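Local structure of Thiol:disulfide interchange protein DsbA (Pseudomonas aeruginosa, 4ZL8) at residues M84-V94 / F114-K122; A106-F114 / K122-N130. The protein probably introduces disulfide bonds into other proteins of the periplasm by passing on the redox-active disulfide of its thioredoxin fold. The protein carries 1 engineered substitution. All coordinates share one frame; numbering follows the deposited sequence.

Contact 1. Residues M84-V94 / F114-K122; sequences MGVEHDVHNAV and FLAGKGVDK
Val90 and Val120 lead an apolar contact between the start of helix 87-99, with the residues just before it, and the last turn of helix 108-116 with the turn that follows. CG1 of Val90 lies 4.0 Å from CG2 of Val120, and the two side chains cross at about a right angle. CG1 of Val90 also touches CB of Lys118. CG2 of Val94 lies 4.1 Å from CD2 of Leu115, and CG2 of Val90 touches the same methyl. The Met84 chain turns at its last bond (chi3 74°), which lays CE 3.6 Å from CG1 of Val120. Both helices belong to the helical region that DsbA proteins carry as an insertion in the thioredoxin fold. The ring of Phe114 meets CG2 of Val94 at its edge, and its CZ comes 3.6 Å from O of Ala93. In one of its two conformers Lys118 brings CE near CB of Ala93. A Schellman motif with Gly119 as its C-prime residue ends helix 108-116, and O of Leu115 accepts from N of Val120 and N of Lys118 on opposite faces of its plane. His91 ND1 donates to Glu87 OE2, which Tyr35 OH also bonds, while Glu44 bonds His91 NE2.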
ATOM      1  N   MET A  84      14.027   4.451   4.704  1.00 13.66           N
ATOM      2  CA  MET A  84      15.401   4.153   4.309  1.00 14.24           C
ATOM      3  C   MET A  84      15.631   4.241   2.803  1.00 17.42           C
ATOM      4  O   MET A  84      16.775   4.204   2.360  1.00 19.25           O
ATOM      5  CB  MET A  84      15.800   2.763   4.771  1.00 13.76           C
ATOM      6  CG  MET A  84      15.968   2.647   6.257  1.00 13.59           C
ATOM      7  SD  MET A  84      16.433   0.999   6.786  1.00 15.32           S
ATOM      8  CE  MET A  84      18.147   0.927   6.270  1.00 17.55           C
ATOM      9  N   GLY A  85      14.553   4.342   2.030  1.00 14.12           N
ATOM     10  CA  GLY A  85      14.650   4.465   0.587  1.00 15.79           C
ATOM     11  C   GLY A  85      14.903   3.144  -0.119  1.00 16.50           C
ATOM     12  O   GLY A  85      15.350   3.158  -1.266  1.00 19.68           O
ATOM     13  N   VAL A  86      14.615   2.025   0.547  1.00 14.96           N
ATOM     14  CA  VAL A  86      14.947   0.703   0.015  1.00 16.05           C
ATOM     15  C   VAL A  86      13.748  -0.230  -0.170  1.00 15.24           C
ATOM     16  O   VAL A  86      13.932  -1.378  -0.577  1.00 16.33           O
ATOM     17  CB  VAL A  86      15.971  -0.026   0.912  1.00 21.80           C
ATOM     18  CG1 VAL A  86      17.233   0.807   1.046  1.00 29.74           C
ATOM     19  CG2 VAL A  86      15.370  -0.339   2.268  1.00 22.45           C
ATOM     20  N   GLU A  87      12.528   0.218   0.111  1.00 14.57           N
ATOM     21  CA  GLU A  87      11.407  -0.721   0.056  1.00 13.46           C
ATOM     22  C   GLU A  87      11.249  -1.303  -1.327  1.00 17.24           C
ATOM     23  O   GLU A  87      11.010  -2.503  -1.451  1.00 15.14           O
ATOM     24  CB  GLU A  87      10.091  -0.092   0.524  1.00 13.34           C
ATOM     25  CG  GLU A  87       9.047  -1.109   1.006  1.00 13.81           C
ATOM     26  CD  GLU A  87       8.232  -1.729  -0.110  1.00 14.39           C
ATOM     27  OE1 GLU A  87       8.114  -1.135  -1.194  1.00 16.79           O
ATOM     28  OE2 GLU A  87       7.678  -2.835   0.144  1.00 13.46           O
ATOM     29  N   HIS A  88      11.363  -0.476  -2.360  1.00 15.87           N
ATOM     30  CA  HIS A  88      11.141  -0.942  -3.719  1.00 16.51           C
ATOM     31  C   HIS A  88      12.113  -2.058  -4.045  1.00 19.80           C
ATOM     32  O   HIS A  88      11.741  -3.025  -4.713  1.00 20.80           O
ATOM     33  CB  HIS A  88      11.298   0.198  -4.719  1.00 18.65           C
ATOM     34  CG  HIS A  88      11.188  -0.227  -6.149  1.00 26.21           C
ATOM     35  ND1 HIS A  88       9.992  -0.249  -6.833  1.00 33.28           N
ATOM     36  CD2 HIS A  88      12.135  -0.617  -7.034  1.00 31.97           C
ATOM     37  CE1 HIS A  88      10.206  -0.648  -8.074  1.00 30.49           C
ATOM     38  NE2 HIS A  88      11.499  -0.869  -8.225  1.00 35.32           N
ATOM     39  N   ASP A  89      13.335  -1.941  -3.533  1.00 18.70           N
ATOM     40  CA  ASP A  89      14.401  -2.880  -3.863  1.00 22.17           C
ATOM     41  C   ASP A  89      14.239  -4.252  -3.201  1.00 18.68           C
ATOM     42  O   ASP A  89      14.687  -5.255  -3.751  1.00 21.40           O
ATOM     43  CB  ASP A  89      15.756  -2.291  -3.454  1.00 29.22           C
ATOM     44  CG  ASP A  89      16.006  -0.911  -4.049  1.00 45.82           C
ATOM     45  OD1 ASP A  89      15.829  -0.738  -5.279  1.00 39.61           O
ATOM     46  OD2 ASP A  89      16.376   0.001  -3.278  1.00 51.08           O
ATOM     47  N   VAL A  90      13.595  -4.293  -2.040  1.00 14.46           N
ATOM     48  CA  VAL A  90      13.417  -5.536  -1.283  1.00 15.10           C
ATOM     49  C   VAL A  90      11.948  -5.983  -1.215  1.00 13.75           C
ATOM     50  O   VAL A  90      11.634  -6.992  -0.589  1.00 14.15           O
ATOM     51  CB  VAL A  90      13.978  -5.433   0.142  1.00 16.21           C
ATOM     52  CG1 VAL A  90      15.450  -5.001   0.132  1.00 19.59           C
ATOM     53  CG2 VAL A  90      13.153  -4.472   0.997  1.00 15.03           C
ATOM     54  N   HIS A  91      11.075  -5.251  -1.901  1.00 14.62           N
ATOM     55  CA  HIS A  91       9.629  -5.490  -1.825  1.00 14.35           C
ATOM     56  C   HIS A  91       9.240  -6.930  -2.181  1.00 12.20           C
ATOM     57  O   HIS A  91       8.558  -7.608  -1.395  1.00 12.89           O
ATOM     58  CB  HIS A  91       8.920  -4.505  -2.760  1.00 14.41           C
ATOM     59  CG  HIS A  91       7.435  -4.680  -2.812  1.00 13.56           C
ATOM     60  ND1 HIS A  91       6.589  -4.182  -1.850  1.00 13.25           N
ATOM     61  CD2 HIS A  91       6.649  -5.280  -3.734  1.00 16.23           C
ATOM     62  CE1 HIS A  91       5.342  -4.493  -2.164  1.00 11.94           C
ATOM     63  NE2 HIS A  91       5.353  -5.154  -3.301  1.00 14.87           N
ATOM     64  N   ASN A  92       9.661  -7.416  -3.339  1.00 13.86           N
ATOM     65  CA  ASN A  92       9.312  -8.764  -3.775  1.00 15.63           C
ATOM     66  C   ASN A  92       9.900  -9.772  -2.790  1.00 15.21           C
ATOM     67  O   ASN A  92       9.256 -10.767  -2.449  1.00 14.71           O
ATOM     68  CB  ASN A  92       9.813  -9.086  -5.187  1.00 15.72           C
ATOM     69  CG  ASN A  92       9.185  -8.209  -6.268  1.00 23.06           C
ATOM     70  OD1 ASN A  92       8.153  -7.583  -6.067  1.00 20.71           O
ATOM     71  ND2 ASN A  92       9.823  -8.168  -7.429  1.00 25.98           N
ATOM     72  N   ALA A  93      11.122  -9.526  -2.333  1.00 13.92           N
ATOM     73  CA  ALA A  93      11.780 -10.447  -1.413  1.00 14.96           C
ATOM     74  C   ALA A  93      11.038 -10.589  -0.085  1.00 13.36           C
ATOM     75  O   ALA A  93      11.007 -11.686   0.481  1.00 13.99           O
ATOM     76  CB  ALA A  93      13.228 -10.010  -1.170  1.00 16.34           C
ATOM     77  N   VAL A  94      10.456  -9.506   0.408  1.00 11.91           N
ATOM     78  CA  VAL A  94       9.716  -9.574   1.663  1.00 12.51           C
ATOM     79  C   VAL A  94       8.471 -10.423   1.463  1.00 11.88           C
ATOM     80  O   VAL A  94       8.200 -11.325   2.247  1.00 12.07           O
ATOM     81  CB  VAL A  94       9.357  -8.173   2.200  1.00 11.15           C
ATOM     82  CG1 VAL A  94       8.392  -8.266   3.370  1.00 11.66           C
ATOM     83  CG2 VAL A  94      10.620  -7.417   2.615  1.00 14.59           C
ATOM     84  N   PHE A 114      16.981 -10.864   8.373  1.00 14.93           N
ATOM     85  CA  PHE A 114      16.565 -11.206   7.022  1.00 14.43           C
ATOM     86  C   PHE A 114      16.990 -10.123   6.034  1.00 13.97           C
ATOM     87  O   PHE A 114      17.546 -10.423   4.967  1.00 15.01           O
ATOM     88  CB  PHE A 114      15.047 -11.384   6.942  1.00 14.44           C
ATOM     89  CG  PHE A 114      14.532 -11.419   5.530  1.00 14.73           C
ATOM     90  CD1 PHE A 114      14.769 -12.509   4.730  1.00 16.10           C
ATOM     91  CD2 PHE A 114      13.865 -10.340   4.989  1.00 15.30           C
ATOM     92  CE1 PHE A 114      14.335 -12.521   3.419  1.00 16.69           C
ATOM     93  CE2 PHE A 114      13.430 -10.364   3.674  1.00 16.14           C
ATOM     94  CZ  PHE A 114      13.663 -11.441   2.906  1.00 16.26           C
ATOM     95  N   LEU A 115      16.697  -8.879   6.367  1.00 12.57           N
ATOM     96  CA  LEU A 115      16.921  -7.768   5.453  1.00 12.21           C
ATOM     97  C   LEU A 115      18.408  -7.536   5.208  1.00 14.35           C
ATOM     98  O   LEU A 115      18.791  -7.098   4.128  1.00 14.58           O
ATOM     99  CB  LEU A 115      16.229  -6.518   5.973  1.00 11.49           C
ATOM    100  CG  LEU A 115      14.700  -6.577   5.951  1.00 12.98           C
ATOM    101  CD1 LEU A 115      14.155  -5.458   6.821  1.00 11.95           C
ATOM    102  CD2 LEU A 115      14.167  -6.507   4.506  1.00 14.14           C
ATOM    103  N   ALA A 116      19.261  -7.866   6.179  1.00 14.18           N
ATOM    104  CA  ALA A 116      20.702  -7.785   5.988  1.00 14.00           C
ATOM    105  C   ALA A 116      21.130  -8.648   4.807  1.00 14.26           C
ATOM    106  O   ALA A 116      22.038  -8.296   4.041  1.00 15.03           O
ATOM    107  CB  ALA A 116      21.448  -8.210   7.268  1.00 18.07           C
ATOM    108  N   GLY A 117      20.504  -9.809   4.665  1.00 14.20           N
ATOM    109  CA  GLY A 117      20.778 -10.696   3.557  1.00 15.36           C
ATOM    110  C   GLY A 117      20.436 -10.091   2.207  1.00 15.00           C
ATOM    111  O   GLY A 117      20.929 -10.555   1.172  1.00 16.29           O
ATOM    112  N   LYS A 118      19.588  -9.069   2.241  1.00 14.00           N
ATOM    113  CA  LYS A 118      19.161  -8.368   1.036  0.54 15.73           C
ATOM    114  C   LYS A 118      19.860  -7.011   0.899  1.00 17.32           C
ATOM    115  O   LYS A 118      19.473  -6.194   0.059  1.00 17.89           O
ATOM    116  CB  LYS A 118      17.639  -8.197   1.044  0.54 16.16           C
ATOM    117  CG  LYS A 118      16.875  -9.513   1.190  0.54 16.69           C
ATOM    118  CD  LYS A 118      17.191 -10.492   0.085  0.54 21.39           C
ATOM    119  CE  LYS A 118      16.465 -11.829   0.273  0.54 18.16           C
ATOM    120  NZ  LYS A 118      16.666 -12.735  -0.888  0.54 28.60           N
ATOM    121  N   GLY A 119      20.892  -6.783   1.710  1.00 13.85           N
ATOM    122  CA  GLY A 119      21.725  -5.583   1.600  1.00 14.72           C
ATOM    123  C   GLY A 119      21.367  -4.444   2.545  1.00 13.46           C
ATOM    124  O   GLY A 119      22.084  -3.440   2.578  1.00 14.80           O
ATOM    125  N   VAL A 120      20.313  -4.585   3.329  1.00 12.73           N
ATOM    126  CA  VAL A 120      19.864  -3.510   4.199  1.00 12.82           C
ATOM    127  C   VAL A 120      20.710  -3.422   5.469  1.00 14.48           C
ATOM    128  O   VAL A 120      20.863  -4.406   6.191  1.00 16.37           O
ATOM    129  CB  VAL A 120      18.389  -3.705   4.567  1.00 12.25           C
ATOM    130  CG1 VAL A 120      17.861  -2.585   5.472  1.00 15.61           C
ATOM    131  CG2 VAL A 120      17.562  -3.794   3.303  1.00 12.30           C
ATOM    132  N   ASP A 121      21.215  -2.225   5.737  1.00 14.03           N
ATOM    133  CA  ASP A 121      21.998  -1.898   6.927  1.00 14.70           C
ATOM    134  C   ASP A 121      21.179  -2.200   8.190  1.00 14.79           C
ATOM    135  O   ASP A 121      20.141  -1.577   8.413  1.00 13.86           O
ATOM    136  CB  ASP A 121      22.346  -0.412   6.801  1.00 14.81           C
ATOM    137  CG  ASP A 121      23.118   0.152   7.984  1.00 17.62           C
ATOM    138  OD1 ASP A 121      23.758   1.205   7.777  1.00 23.30           O
ATOM    139  OD2 ASP A 121      23.064  -0.394   9.099  1.00 20.17           O
ATOM    140  N   LYS A 122      21.635  -3.169   8.993  1.00 15.79           N
ATOM    141  CA  LYS A 122      20.853  -3.646  10.136  1.00 14.91           C
ATOM    142  C   LYS A 122      20.757  -2.574  11.224  1.00 13.67           C
ATOM    143  O   LYS A 122      19.686  -2.369  11.797  1.00 14.58           O
ATOM    144  CB  LYS A 122      21.436  -4.951  10.716  1.00 17.81           C
ATOM    145  CG  LYS A 122      20.917  -5.316  12.113  0.53 16.41           C
ATOM    146  CD  LYS A 122      21.261  -6.761  12.512  1.00 25.06           C
ATOM    147  CE  LYS A 122      20.597  -7.131  13.837  1.00 27.51           C
ATOM    148  NZ  LYS A 122      21.035  -8.474  14.327  1.00 29.04           N
TER

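Contact 2. Residues A106-F114 / K122-N130; sequences ATPEEMADF and KEKFLSTYN
Pro108 opens helix 108-116 and sets CB over the Tyr129 ring of helix 122-129. The two helices form a roughly antiparallel helical hairpin in the helical region of DsbA; the axes of 108-114 and 122-129 approach to 9.3 Å at 146°. Thr107 OG1 caps N of Glu110 at the helix start. CB of Pro108 stands 3.9 Å from the Tyr129 centroid in a CH-pi contact, and also touches CD2 of Leu126. Glu109 starts out away from the partner helix but bends at chi2 (-66°), which brings its carboxylate back to Lys122 and sets OE2 beside CD1 of Leu126. Met111 reaches alongside two aromatic rings. Its CB packs on CE2 and CZ of Phe125, while SD lies at the edge of that ring and approaches Tyr129 obliquely, 3.7 Å from CE1. These are Met-aromatic contacts. Ala112 fits where the helices come close. Its CB lies 3.6 Å from CG of Lys122 and also meets Phe125 and Leu126. The extended chain of Lys122 passes this methyl, and its NZ makes salt bridges to both carboxylates, donating to Glu109 OE1 (3.1 Å) and Asp113 OD1 (2.8 Å) on the syn side of each.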
ATOM      1  N   ALA A 106       8.631 -11.262  12.462  1.00 15.31           N
ATOM      2  CA  ALA A 106       7.655 -10.890  13.495  1.00 14.78           C
ATOM      3  C   ALA A 106       8.218  -9.986  14.572  1.00 17.08           C
ATOM      4  O   ALA A 106       7.465  -9.475  15.402  1.00 16.23           O
ATOM      5  CB  ALA A 106       7.048 -12.130  14.126  1.00 20.81           C
ATOM      6  N   THR A 107       9.535  -9.794  14.566  1.00 15.51           N
ATOM      7  CA  THR A 107      10.188  -8.870  15.486  1.00 16.62           C
ATOM      8  C   THR A 107      11.226  -8.104  14.707  1.00 16.28           C
ATOM      9  O   THR A 107      11.676  -8.573  13.669  1.00 15.56           O
ATOM     10  CB  THR A 107      10.926  -9.597  16.606  1.00 19.59           C
ATOM     11  OG1 THR A 107      11.997 -10.382  16.056  1.00 20.22           O
ATOM     12  CG2 THR A 107       9.994 -10.506  17.396  1.00 19.38           C
ATOM     13  N   PRO A 108      11.627  -6.920  15.191  1.00 17.18           N
ATOM     14  CA  PRO A 108      12.629  -6.173  14.425  1.00 16.25           C
ATOM     15  C   PRO A 108      13.977  -6.895  14.328  1.00 16.55           C
ATOM     16  O   PRO A 108      14.633  -6.717  13.315  1.00 16.11           O
ATOM     17  CB  PRO A 108      12.724  -4.817  15.160  1.00 21.09           C
ATOM     18  CG  PRO A 108      11.992  -4.997  16.456  1.00 17.66           C
ATOM     19  CD  PRO A 108      11.063  -6.145  16.313  1.00 22.31           C
ATOM     20  N   GLU A 109      14.365  -7.713  15.294  1.00 16.69           N
ATOM     21  CA  GLU A 109      15.604  -8.464  15.162  1.00 16.10           C
ATOM     22  C   GLU A 109      15.497  -9.449  14.000  1.00 20.45           C
ATOM     23  O   GLU A 109      16.419  -9.570  13.178  1.00 18.63           O
ATOM     24  CB  GLU A 109      15.938  -9.201  16.460  1.00 24.15           C
ATOM     25  CG  GLU A 109      16.752  -8.371  17.417  1.00 39.86           C
ATOM     26  CD  GLU A 109      18.145  -8.076  16.882  1.00 42.81           C
ATOM     27  OE1 GLU A 109      18.785  -9.001  16.330  1.00 42.10           O
ATOM     28  OE2 GLU A 109      18.596  -6.920  17.014  1.00 44.41           O
ATOM     29  N   GLU A 110      14.376 -10.160  13.922  1.00 18.79           N
ATOM     30  CA  GLU A 110      14.174 -11.089  12.824  1.00 17.90           C
ATOM     31  C   GLU A 110      14.173 -10.347  11.490  1.00 15.24           C
ATOM     32  O   GLU A 110      14.753 -10.822  10.502  1.00 16.21           O
ATOM     33  CB  GLU A 110      12.873 -11.866  12.968  1.00 22.32           C
ATOM     34  CG  GLU A 110      12.845 -13.026  12.016  0.49 14.33           C
ATOM     35  CD  GLU A 110      11.501 -13.684  11.924  0.30 16.66           C
ATOM     36  OE1 GLU A 110      10.681 -13.541  12.894  1.00 22.30           O
ATOM     37  OE2 GLU A 110      11.306 -14.347  10.866  0.95 20.99           O
ATOM     38  N   MET A 111      13.501  -9.209  11.443  1.00 13.50           N
ATOM     39  CA  MET A 111      13.437  -8.435  10.213  1.00 13.36           C
ATOM     40  C   MET A 111      14.827  -8.009   9.790  1.00 14.26           C
ATOM     41  O   MET A 111      15.203  -8.155   8.632  1.00 14.39           O
ATOM     42  CB  MET A 111      12.592  -7.186  10.405  1.00 13.08           C
ATOM     43  CG  MET A 111      11.142  -7.439  10.735  1.00 14.15           C
ATOM     44  SD  MET A 111      10.439  -5.890  11.348  1.00 14.49           S
ATOM     45  CE  MET A 111       8.800  -6.431  11.762  1.00 21.25           C
ATOM     46  N   ALA A 112      15.588  -7.468  10.721  1.00 13.85           N
ATOM     47  CA  ALA A 112      16.894  -6.924  10.385  1.00 14.28           C
ATOM     48  C   ALA A 112      17.809  -8.024   9.872  1.00 14.45           C
ATOM     49  O   ALA A 112      18.586  -7.822   8.948  1.00 16.31           O
ATOM     50  CB  ALA A 112      17.508  -6.249  11.594  1.00 16.04           C
ATOM     51  N   ASP A 113      17.750  -9.195  10.493  1.00 15.26           N
ATOM     52  CA  ASP A 113      18.600 -10.304  10.097  1.00 16.11           C
ATOM     53  C   ASP A 113      18.264 -10.754   8.672  1.00 18.40           C
ATOM     54  O   ASP A 113      19.153 -10.984   7.853  1.00 18.19           O
ATOM     55  CB  ASP A 113      18.458 -11.456  11.089  1.00 18.93           C
ATOM     56  CG  ASP A 113      19.153 -11.176  12.401  1.00 25.87           C
ATOM     57  OD1 ASP A 113      19.940 -10.206  12.459  1.00 26.39           O
ATOM     58  OD2 ASP A 113      18.917 -11.927  13.375  1.00 28.02           O
ATOM     59  N   PHE A 114      16.981 -10.864   8.373  1.00 14.93           N
ATOM     60  CA  PHE A 114      16.565 -11.206   7.022  1.00 14.43           C
ATOM     61  C   PHE A 114      16.990 -10.123   6.034  1.00 13.97           C
ATOM     62  O   PHE A 114      17.546 -10.423   4.967  1.00 15.01           O
ATOM     63  CB  PHE A 114      15.047 -11.384   6.942  1.00 14.44           C
ATOM     64  CG  PHE A 114      14.532 -11.419   5.530  1.00 14.73           C
ATOM     65  CD1 PHE A 114      14.769 -12.509   4.730  1.00 16.10           C
ATOM     66  CD2 PHE A 114      13.865 -10.340   4.989  1.00 15.30           C
ATOM     67  CE1 PHE A 114      14.335 -12.521   3.419  1.00 16.69           C
ATOM     68  CE2 PHE A 114      13.430 -10.364   3.674  1.00 16.14           C
ATOM     69  CZ  PHE A 114      13.663 -11.441   2.906  1.00 16.26           C
ATOM     70  N   LYS A 122      21.635  -3.169   8.993  1.00 15.79           N
ATOM     71  CA  LYS A 122      20.853  -3.646  10.136  1.00 14.91           C
ATOM     72  C   LYS A 122      20.757  -2.574  11.224  1.00 13.67           C
ATOM     73  O   LYS A 122      19.686  -2.369  11.797  1.00 14.58           O
ATOM     74  CB  LYS A 122      21.436  -4.951  10.716  1.00 17.81           C
ATOM     75  CG  LYS A 122      20.917  -5.316  12.113  0.53 16.41           C
ATOM     76  CD  LYS A 122      21.261  -6.761  12.512  1.00 25.06           C
ATOM     77  CE  LYS A 122      20.597  -7.131  13.837  1.00 27.51           C
ATOM     78  NZ  LYS A 122      21.035  -8.474  14.327  1.00 29.04           N
ATOM     79  N   GLU A 123      21.865  -1.903  11.507  1.00 16.65           N
ATOM     80  CA  GLU A 123      21.853  -0.885  12.561  1.00 16.90           C
ATOM     81  C   GLU A 123      20.950   0.282  12.159  1.00 15.35           C
ATOM     82  O   GLU A 123      20.208   0.822  12.981  1.00 14.75           O
ATOM     83  CB  GLU A 123      23.270  -0.402  12.886  1.00 19.21           C
ATOM     84  CG  GLU A 123      24.088  -1.398  13.705  1.00 32.63           C
ATOM     85  CD  GLU A 123      23.307  -1.992  14.878  1.00 44.12           C
ATOM     86  OE1 GLU A 123      22.796  -1.213  15.712  1.00 47.82           O
ATOM     87  OE2 GLU A 123      23.195  -3.238  14.960  1.00 48.26           O
ATOM     88  N   LYS A 124      20.993   0.682  10.895  1.00 14.59           N
ATOM     89  CA  LYS A 124      20.105   1.748  10.433  1.00 15.81           C
ATOM     90  C   LYS A 124      18.647   1.289  10.391  1.00 14.09           C
ATOM     91  O   LYS A 124      17.741   2.048  10.739  1.00 13.91           O
ATOM     92  CB  LYS A 124      20.537   2.271   9.060  1.00 15.05           C
ATOM     93  CG  LYS A 124      19.739   3.472   8.576  1.00 20.83           C
ATOM     94  CD  LYS A 124      20.021   4.695   9.412  0.70 24.74           C
ATOM     95  CE  LYS A 124      19.285   5.928   8.904  0.34 27.95           C
ATOM     96  NZ  LYS A 124      19.599   7.134   9.732  0.74 35.40           N
ATOM     97  N   PHE A 125      18.402   0.044   9.997  1.00 11.09           N
ATOM     98  CA  PHE A 125      17.046  -0.467  10.038  1.00 11.58           C
ATOM     99  C   PHE A 125      16.490  -0.411  11.466  1.00 11.86           C
ATOM    100  O   PHE A 125      15.390   0.085  11.683  1.00 12.66           O
ATOM    101  CB  PHE A 125      16.959  -1.908   9.512  1.00 12.25           C
ATOM    102  CG  PHE A 125      15.569  -2.464   9.601  1.00 10.68           C
ATOM    103  CD1 PHE A 125      14.643  -2.215   8.600  1.00 11.72           C
ATOM    104  CD2 PHE A 125      15.154  -3.162  10.716  1.00 12.82           C
ATOM    105  CE1 PHE A 125      13.354  -2.690   8.694  1.00 11.89           C
ATOM    106  CE2 PHE A 125      13.849  -3.640  10.810  1.00 13.53           C
ATOM    107  CZ  PHE A 125      12.960  -3.404   9.809  1.00 12.46           C
ATOM    108  N   LEU A 126      17.235  -0.933  12.427  1.00 12.59           N
ATOM    109  CA  LEU A 126      16.757  -0.965  13.803  1.00 12.48           C
ATOM    110  C   LEU A 126      16.552   0.447  14.363  1.00 13.61           C
ATOM    111  O   LEU A 126      15.534   0.699  15.008  1.00 15.24           O
ATOM    112  CB  LEU A 126      17.705  -1.790  14.669  1.00 13.55           C
ATOM    113  CG  LEU A 126      17.718  -3.291  14.332  1.00 15.40           C
ATOM    114  CD1 LEU A 126      18.809  -3.979  15.087  1.00 18.84           C
ATOM    115  CD2 LEU A 126      16.379  -3.939  14.651  1.00 17.18           C
ATOM    116  N   SER A 127      17.496   1.360  14.144  1.00 13.05           N
ATOM    117  CA  SER A 127      17.367   2.735  14.627  0.51 15.19           C
ATOM    118  C   SER A 127      16.154   3.414  13.999  1.00 14.19           C
ATOM    119  O   SER A 127      15.406   4.132  14.670  1.00 15.73           O
ATOM    120  CB  SER A 127      18.629   3.532  14.308  0.51 16.69           C
ATOM    121  OG  SER A 127      18.521   4.879  14.746  0.51 21.33           O
ATOM    122  N   THR A 128      15.954   3.192  12.703  1.00 12.30           N
ATOM    123  CA  THR A 128      14.811   3.791  12.024  1.00 10.33           C
ATOM    124  C   THR A 128      13.506   3.169  12.515  1.00 11.58           C
ATOM    125  O   THR A 128      12.539   3.858  12.806  1.00 11.38           O
ATOM    126  CB  THR A 128      14.931   3.642  10.482  1.00 11.57           C
ATOM    127  OG1 THR A 128      16.147   4.237  10.036  1.00 14.17           O
ATOM    128  CG2 THR A 128      13.771   4.327   9.778  1.00 12.42           C
ATOM    129  N   TYR A 129      13.476   1.846  12.646  1.00 12.07           N
ATOM    130  CA  TYR A 129      12.272   1.162  13.079  1.00 10.50           C
ATOM    131  C   TYR A 129      11.769   1.704  14.405  1.00 12.43           C
ATOM    132  O   TYR A 129      10.569   1.863  14.591  1.00 12.89           O
ATOM    133  CB  TYR A 129      12.552  -0.342  13.175  1.00 12.24           C
ATOM    134  CG  TYR A 129      11.353  -1.221  13.507  1.00 11.50           C
ATOM    135  CD1 TYR A 129      10.603  -1.797  12.495  1.00 10.78           C
ATOM    136  CD2 TYR A 129      10.999  -1.495  14.818  1.00 11.39           C
ATOM    137  CE1 TYR A 129       9.530  -2.615  12.778  1.00 10.11           C
ATOM    138  CE2 TYR A 129       9.922  -2.316  15.116  1.00 13.01           C
ATOM    139  CZ  TYR A 129       9.186  -2.856  14.083  1.00 11.81           C
ATOM    140  OH  TYR A 129       8.106  -3.665  14.364  1.00 14.08           O
ATOM    141  N   ASN A 130      12.684   1.990  15.317  1.00 11.81           N
ATOM    142  CA  ASN A 130      12.346   2.439  16.657  1.00 13.54           C
ATOM    143  C   ASN A 130      12.266   3.954  16.786  1.00 14.50           C
ATOM    144  O   ASN A 130      12.069   4.477  17.878  1.00 16.99           O
ATOM    145  CB  ASN A 130      13.361   1.870  17.659  1.00 16.04           C
ATOM    146  CG  ASN A 130      13.243   0.366  17.800  1.00 18.47           C
ATOM    147  OD1 ASN A 130      12.149  -0.164  17.918  1.00 21.17           O
ATOM    148  ND2 ASN A 130      14.374  -0.327  17.761  1.00 28.25           N
TER

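How the contacts relate
The centres of the two contacts lie about 11 Å apart, on the same side of the chain's centre. Their segments alternate along the chain in the order 84-94, 106-114, 114-122, 122-130. Helix 108-116 serves both contacts: its C-terminal end packs on helix 87-99 in contact 1, and its earlier turns pack on helix 122-129 in contact 2. The segments overlap at Phe114, which packs in contact 1, and at Lys122, which works in contact 2. The two interfaces also touch directly. Leu115 CD1 lies 3.4 Å from Phe125 CE1, and Met84 SD lies 3.6 Å from Phe125 CA. Together they join three successive helices, with helix 70-84 alongside, into the helical part that accompanies the thioredoxin sheet.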